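PrgZ (Enterococcus faecalis, PDB 4FAJ) binds peptide pheromones outside the cell as a membrane-anchored receptor, and probably serves in peptide uptake, as in other family 5 solute-binding proteins. Local coordinates at residues K306-T319 / D357-M371. Sequence-based numbering, arbitrary orientation.
Sequences KKDKEYSTTLMANT and DNGSVASVGVVPKEM. With ZN (zinc ion), chain G; ZN (zinc ion), chain H.
The broken strand 311-324 lines part of the peptide site of this solute-binding protein, and segment 357-371 packs along residues 311-319. Thr313 joins the two through its hydroxyl. OG1 lies anti to the backbone N (chi1 -178°) and donates to Asn358 O at 2.6 Å. It meets that carbonyl 28° from its plane. A water donates both to Thr313 OG1 and to Gly359 O, which adds a second link. Asp357 is the first residue after helix 348-356. A bend in the Lys306 side chain (chi3 -91°) brings NZ to it. Lys306 NZ forms a salt bridge with Asp357 OD1 at 2.7 Å, meeting that oxygen from above the carboxylate plane. The same NZ donates to Asp357 O at 3.1 Å. Asp357 OD1 also binds a zinc ion at 2.2 Å, so metal and ammonium share one oxygen, and both positive charges would probably keep the carboxylate ionised. Asn358 OD1 accepts from Ser360 N, which closes an Asx turn between helix 348-356 and strand 361-362, and also from Ser360 OG. Both strands 311-324 and 361-362 pair with strand 528-539 in one mixed sheet. Leu315 packs on segment 357-371 through both methyls, CD1 4.1 Å from Val361 CG2 and CD2 against Glu370 CG. Glu370 OE2 binds a second zinc ion at 2.2 Å. At Ala317, the centre of an inverse gamma turn, the chain turns a corner. Ala317 CB touches Met371 CG at 3.7 Å. Pro368 CG packs on the Ala317 backbone. Next to this corner, Asn318 ND2 hydrogen-bonds to a polar side chain of the bound peptide. Beyond it, buried Thr319 OG1 donates to Val366 O at 3.0 Å and accepts from a water that also hydrogen-bonds with Ser363 OG.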
# COMPACT_ATOMS: atom_id res chain seq x y z
N LYS A 306 16.49 -18.25 -11.27
CA LYS A 306 16.89 -18.20 -9.86
C LYS A 306 18.41 -18.08 -9.64
O LYS A 306 18.86 -17.38 -8.72
CB LYS A 306 16.37 -19.48 -9.16
CG LYS A 306 16.15 -19.35 -7.68
CD LYS A 306 15.17 -20.42 -7.18
CE LYS A 306 13.72 -19.94 -7.20
NZ LYS A 306 12.88 -20.74 -6.26
N LYS A 307 19.19 -18.75 -10.49
CA LYS A 307 20.64 -18.76 -10.34
C LYS A 307 21.36 -17.74 -11.22
O LYS A 307 22.58 -17.76 -11.31
CB LYS A 307 21.19 -20.17 -10.64
CG LYS A 307 21.10 -21.15 -9.49
CD LYS A 307 19.67 -21.59 -9.22
CE LYS A 307 19.62 -22.91 -8.45
NZ LYS A 307 20.48 -22.87 -7.22
N ASP A 308 20.61 -16.86 -11.87
CA ASP A 308 21.20 -15.84 -12.73
C ASP A 308 21.91 -14.79 -11.89
O ASP A 308 21.46 -14.45 -10.79
CB ASP A 308 20.13 -15.19 -13.60
CG ASP A 308 20.70 -14.37 -14.73
OD1 ASP A 308 20.71 -14.87 -15.87
OD2 ASP A 308 21.14 -13.22 -14.51
N LYS A 309 23.00 -14.25 -12.41
CA LYS A 309 23.77 -13.23 -11.70
C LYS A 309 22.96 -11.95 -11.48
O LYS A 309 23.25 -11.20 -10.57
CB LYS A 309 25.08 -12.91 -12.42
CG LYS A 309 24.90 -12.26 -13.78
CD LYS A 309 26.23 -12.04 -14.50
CE LYS A 309 26.00 -11.31 -15.82
NZ LYS A 309 25.02 -12.01 -16.69
N GLU A 310 21.95 -11.72 -12.32
CA GLU A 310 21.13 -10.50 -12.23
C GLU A 310 19.78 -10.71 -11.51
O GLU A 310 18.97 -9.79 -11.45
CB GLU A 310 20.94 -9.92 -13.63
CG GLU A 310 22.22 -9.27 -14.15
CD GLU A 310 22.14 -8.76 -15.58
OE1 GLU A 310 21.31 -9.26 -16.37
OE2 GLU A 310 22.94 -7.86 -15.90
N TYR A 311 19.59 -11.90 -10.94
CA TYR A 311 18.39 -12.24 -10.15
C TYR A 311 18.49 -11.70 -8.72
O TYR A 311 19.55 -11.76 -8.10
CB TYR A 311 18.23 -13.77 -10.09
CG TYR A 311 17.02 -14.27 -9.30
CD1 TYR A 311 17.12 -14.57 -7.94
CD2 TYR A 311 15.78 -14.44 -9.92
CE1 TYR A 311 16.00 -15.05 -7.22
CE2 TYR A 311 14.67 -14.90 -9.22
CZ TYR A 311 14.78 -15.20 -7.87
OH TYR A 311 13.66 -15.67 -7.19
N SER A 312 17.38 -11.19 -8.19
CA SER A 312 17.29 -10.93 -6.75
C SER A 312 15.86 -11.18 -6.27
O SER A 312 14.93 -11.06 -7.05
CB SER A 312 17.70 -9.49 -6.43
OG SER A 312 16.78 -8.56 -6.97
N THR A 313 15.70 -11.56 -5.01
CA THR A 313 14.38 -11.55 -4.38
C THR A 313 14.48 -10.82 -3.05
O THR A 313 15.45 -10.99 -2.31
CB THR A 313 13.80 -12.96 -4.17
OG1 THR A 313 12.48 -12.85 -3.59
CG2 THR A 313 14.67 -13.78 -3.26
N THR A 314 13.46 -10.02 -2.75
CA THR A 314 13.46 -9.14 -1.59
C THR A 314 12.09 -9.25 -0.92
O THR A 314 11.07 -9.04 -1.58
CB THR A 314 13.71 -7.67 -1.99
OG1 THR A 314 14.84 -7.59 -2.86
CG2 THR A 314 13.95 -6.78 -0.73
N LEU A 315 12.08 -9.60 0.37
CA LEU A 315 10.83 -9.83 1.10
C LEU A 315 10.21 -8.50 1.48
O LEU A 315 10.90 -7.63 2.00
CB LEU A 315 11.07 -10.67 2.36
CG LEU A 315 9.84 -11.12 3.14
CD1 LEU A 315 9.01 -12.10 2.30
CD2 LEU A 315 10.24 -11.75 4.48
N MET A 316 8.91 -8.35 1.21
CA MET A 316 8.20 -7.10 1.46
C MET A 316 7.27 -7.21 2.67
O MET A 316 6.82 -8.30 3.00
CB MET A 316 7.35 -6.75 0.25
CG MET A 316 8.11 -6.57 -1.05
SD MET A 316 8.98 -4.99 -1.10
CE MET A 316 10.67 -5.54 -0.97
N ALA A 317 6.97 -6.07 3.31
CA ALA A 317 6.00 -6.00 4.42
C ALA A 317 4.59 -5.90 3.84
O ALA A 317 3.89 -4.89 4.01
CB ALA A 317 6.32 -4.80 5.34
N ASN A 318 4.17 -6.97 3.18
CA ASN A 318 3.02 -6.94 2.28
C ASN A 318 2.31 -8.29 2.37
O ASN A 318 2.89 -9.31 2.04
CB ASN A 318 3.58 -6.63 0.87
CG ASN A 318 2.54 -6.60 -0.26
OD1 ASN A 318 2.94 -6.55 -1.43
ND2 ASN A 318 1.24 -6.60 0.06
N THR A 319 1.08 -8.28 2.88
CA THR A 319 0.27 -9.49 2.98
C THR A 319 -0.82 -9.45 1.90
O THR A 319 -1.52 -8.44 1.76
CB THR A 319 -0.40 -9.59 4.37
OG1 THR A 319 0.62 -9.66 5.39
CG2 THR A 319 -1.32 -10.83 4.45
N ASP A 357 7.10 -19.34 -6.00
CA ASP A 357 8.45 -19.89 -6.12
C ASP A 357 9.53 -18.81 -6.30
O ASP A 357 10.46 -18.96 -7.10
CB ASP A 357 8.49 -20.88 -7.29
CG ASP A 357 9.67 -21.82 -7.23
OD1 ASP A 357 10.39 -21.83 -6.20
OD2 ASP A 357 9.87 -22.57 -8.21
N ASN A 358 9.42 -17.73 -5.55
CA ASN A 358 10.25 -16.55 -5.78
C ASN A 358 10.58 -15.78 -4.51
O ASN A 358 10.78 -14.57 -4.56
CB ASN A 358 9.50 -15.62 -6.74
CG ASN A 358 8.22 -15.07 -6.15
OD1 ASN A 358 7.84 -15.42 -5.03
ND2 ASN A 358 7.54 -14.21 -6.91
N GLY A 359 10.62 -16.46 -3.37
CA GLY A 359 10.97 -15.82 -2.11
C GLY A 359 9.78 -15.29 -1.34
O GLY A 359 9.94 -14.78 -0.23
N SER A 360 8.58 -15.42 -1.89
CA SER A 360 7.37 -15.15 -1.11
C SER A 360 7.25 -16.23 -0.04
O SER A 360 7.82 -17.32 -0.20
CB SER A 360 6.13 -15.16 -2.00
OG SER A 360 6.19 -14.13 -2.98
N VAL A 361 6.53 -15.95 1.04
CA VAL A 361 6.37 -16.93 2.12
C VAL A 361 4.93 -16.99 2.63
O VAL A 361 4.19 -16.01 2.54
CB VAL A 361 7.34 -16.67 3.29
CG1 VAL A 361 8.80 -16.70 2.80
CG2 VAL A 361 7.03 -15.34 3.95
N ALA A 362 4.53 -18.15 3.15
CA ALA A 362 3.21 -18.32 3.75
C ALA A 362 2.98 -17.28 4.85
O ALA A 362 3.90 -16.96 5.62
CB ALA A 362 3.07 -19.73 4.33
N SER A 363 1.75 -16.77 4.91
CA SER A 363 1.34 -15.88 6.00
C SER A 363 1.21 -16.68 7.29
O SER A 363 0.74 -17.82 7.26
CB SER A 363 -0.03 -15.23 5.70
OG SER A 363 0.03 -14.27 4.65
N VAL A 364 1.63 -16.09 8.41
CA VAL A 364 1.39 -16.66 9.74
C VAL A 364 0.30 -15.89 10.49
O VAL A 364 -0.13 -16.30 11.55
CB VAL A 364 2.66 -16.66 10.60
CG1 VAL A 364 3.71 -17.62 10.01
CG2 VAL A 364 3.22 -15.24 10.78
N GLY A 365 -0.12 -14.77 9.94
CA GLY A 365 -1.15 -13.94 10.54
C GLY A 365 -1.46 -12.81 9.58
O GLY A 365 -1.02 -12.83 8.42
N VAL A 366 -2.22 -11.82 10.04
CA VAL A 366 -2.51 -10.64 9.23
C VAL A 366 -1.21 -9.84 8.99
O VAL A 366 -0.95 -9.39 7.88
CB VAL A 366 -3.57 -9.76 9.92
CG1 VAL A 366 -3.72 -8.40 9.27
CG2 VAL A 366 -4.93 -10.51 9.97
N VAL A 367 -0.42 -9.68 10.05
CA VAL A 367 0.78 -8.86 10.01
C VAL A 367 1.93 -9.70 9.47
O VAL A 367 2.09 -10.85 9.88
CB VAL A 367 1.16 -8.31 11.41
CG1 VAL A 367 2.47 -7.53 11.34
CG2 VAL A 367 0.05 -7.43 11.95
N PRO A 368 2.70 -9.15 8.50
CA PRO A 368 3.83 -9.88 7.95
C PRO A 368 5.07 -9.94 8.85
O PRO A 368 5.21 -9.15 9.76
CB PRO A 368 4.16 -9.10 6.68
CG PRO A 368 3.68 -7.71 6.93
CD PRO A 368 2.49 -7.84 7.83
N LYS A 369 5.96 -10.89 8.56
CA LYS A 369 7.21 -11.04 9.30
C LYS A 369 8.25 -10.02 8.86
O LYS A 369 8.16 -9.47 7.74
CB LYS A 369 7.78 -12.46 9.11
CG LYS A 369 6.93 -13.54 9.73
CD LYS A 369 7.19 -14.93 9.13
CE LYS A 369 8.06 -15.79 9.99
NZ LYS A 369 7.95 -17.23 9.51
N GLU A 370 9.23 -9.79 9.73
CA GLU A 370 10.40 -8.93 9.47
C GLU A 370 10.06 -7.46 9.29
O GLU A 370 10.83 -6.72 8.71
CB GLU A 370 11.21 -9.40 8.24
CG GLU A 370 11.39 -10.89 8.08
CD GLU A 370 12.02 -11.55 9.27
OE1 GLU A 370 12.81 -10.89 9.99
OE2 GLU A 370 11.73 -12.75 9.47
N MET A 371 8.90 -7.03 9.78
CA MET A 371 8.45 -5.66 9.61
C MET A 371 8.64 -4.90 10.91
O MET A 371 9.31 -3.86 10.93
CB MET A 371 6.98 -5.63 9.20
CG MET A 371 6.35 -4.26 9.03
SD MET A 371 4.54 -4.36 9.02
CE MET A 371 4.16 -4.35 10.77
ZN ZN G . 11.70 -23.53 -5.79
ZN ZN H . 12.73 -13.22 11.33
O HOH W 1 12.16 -12.52 -0.79
O HOH W 2 1.60 -12.16 5.72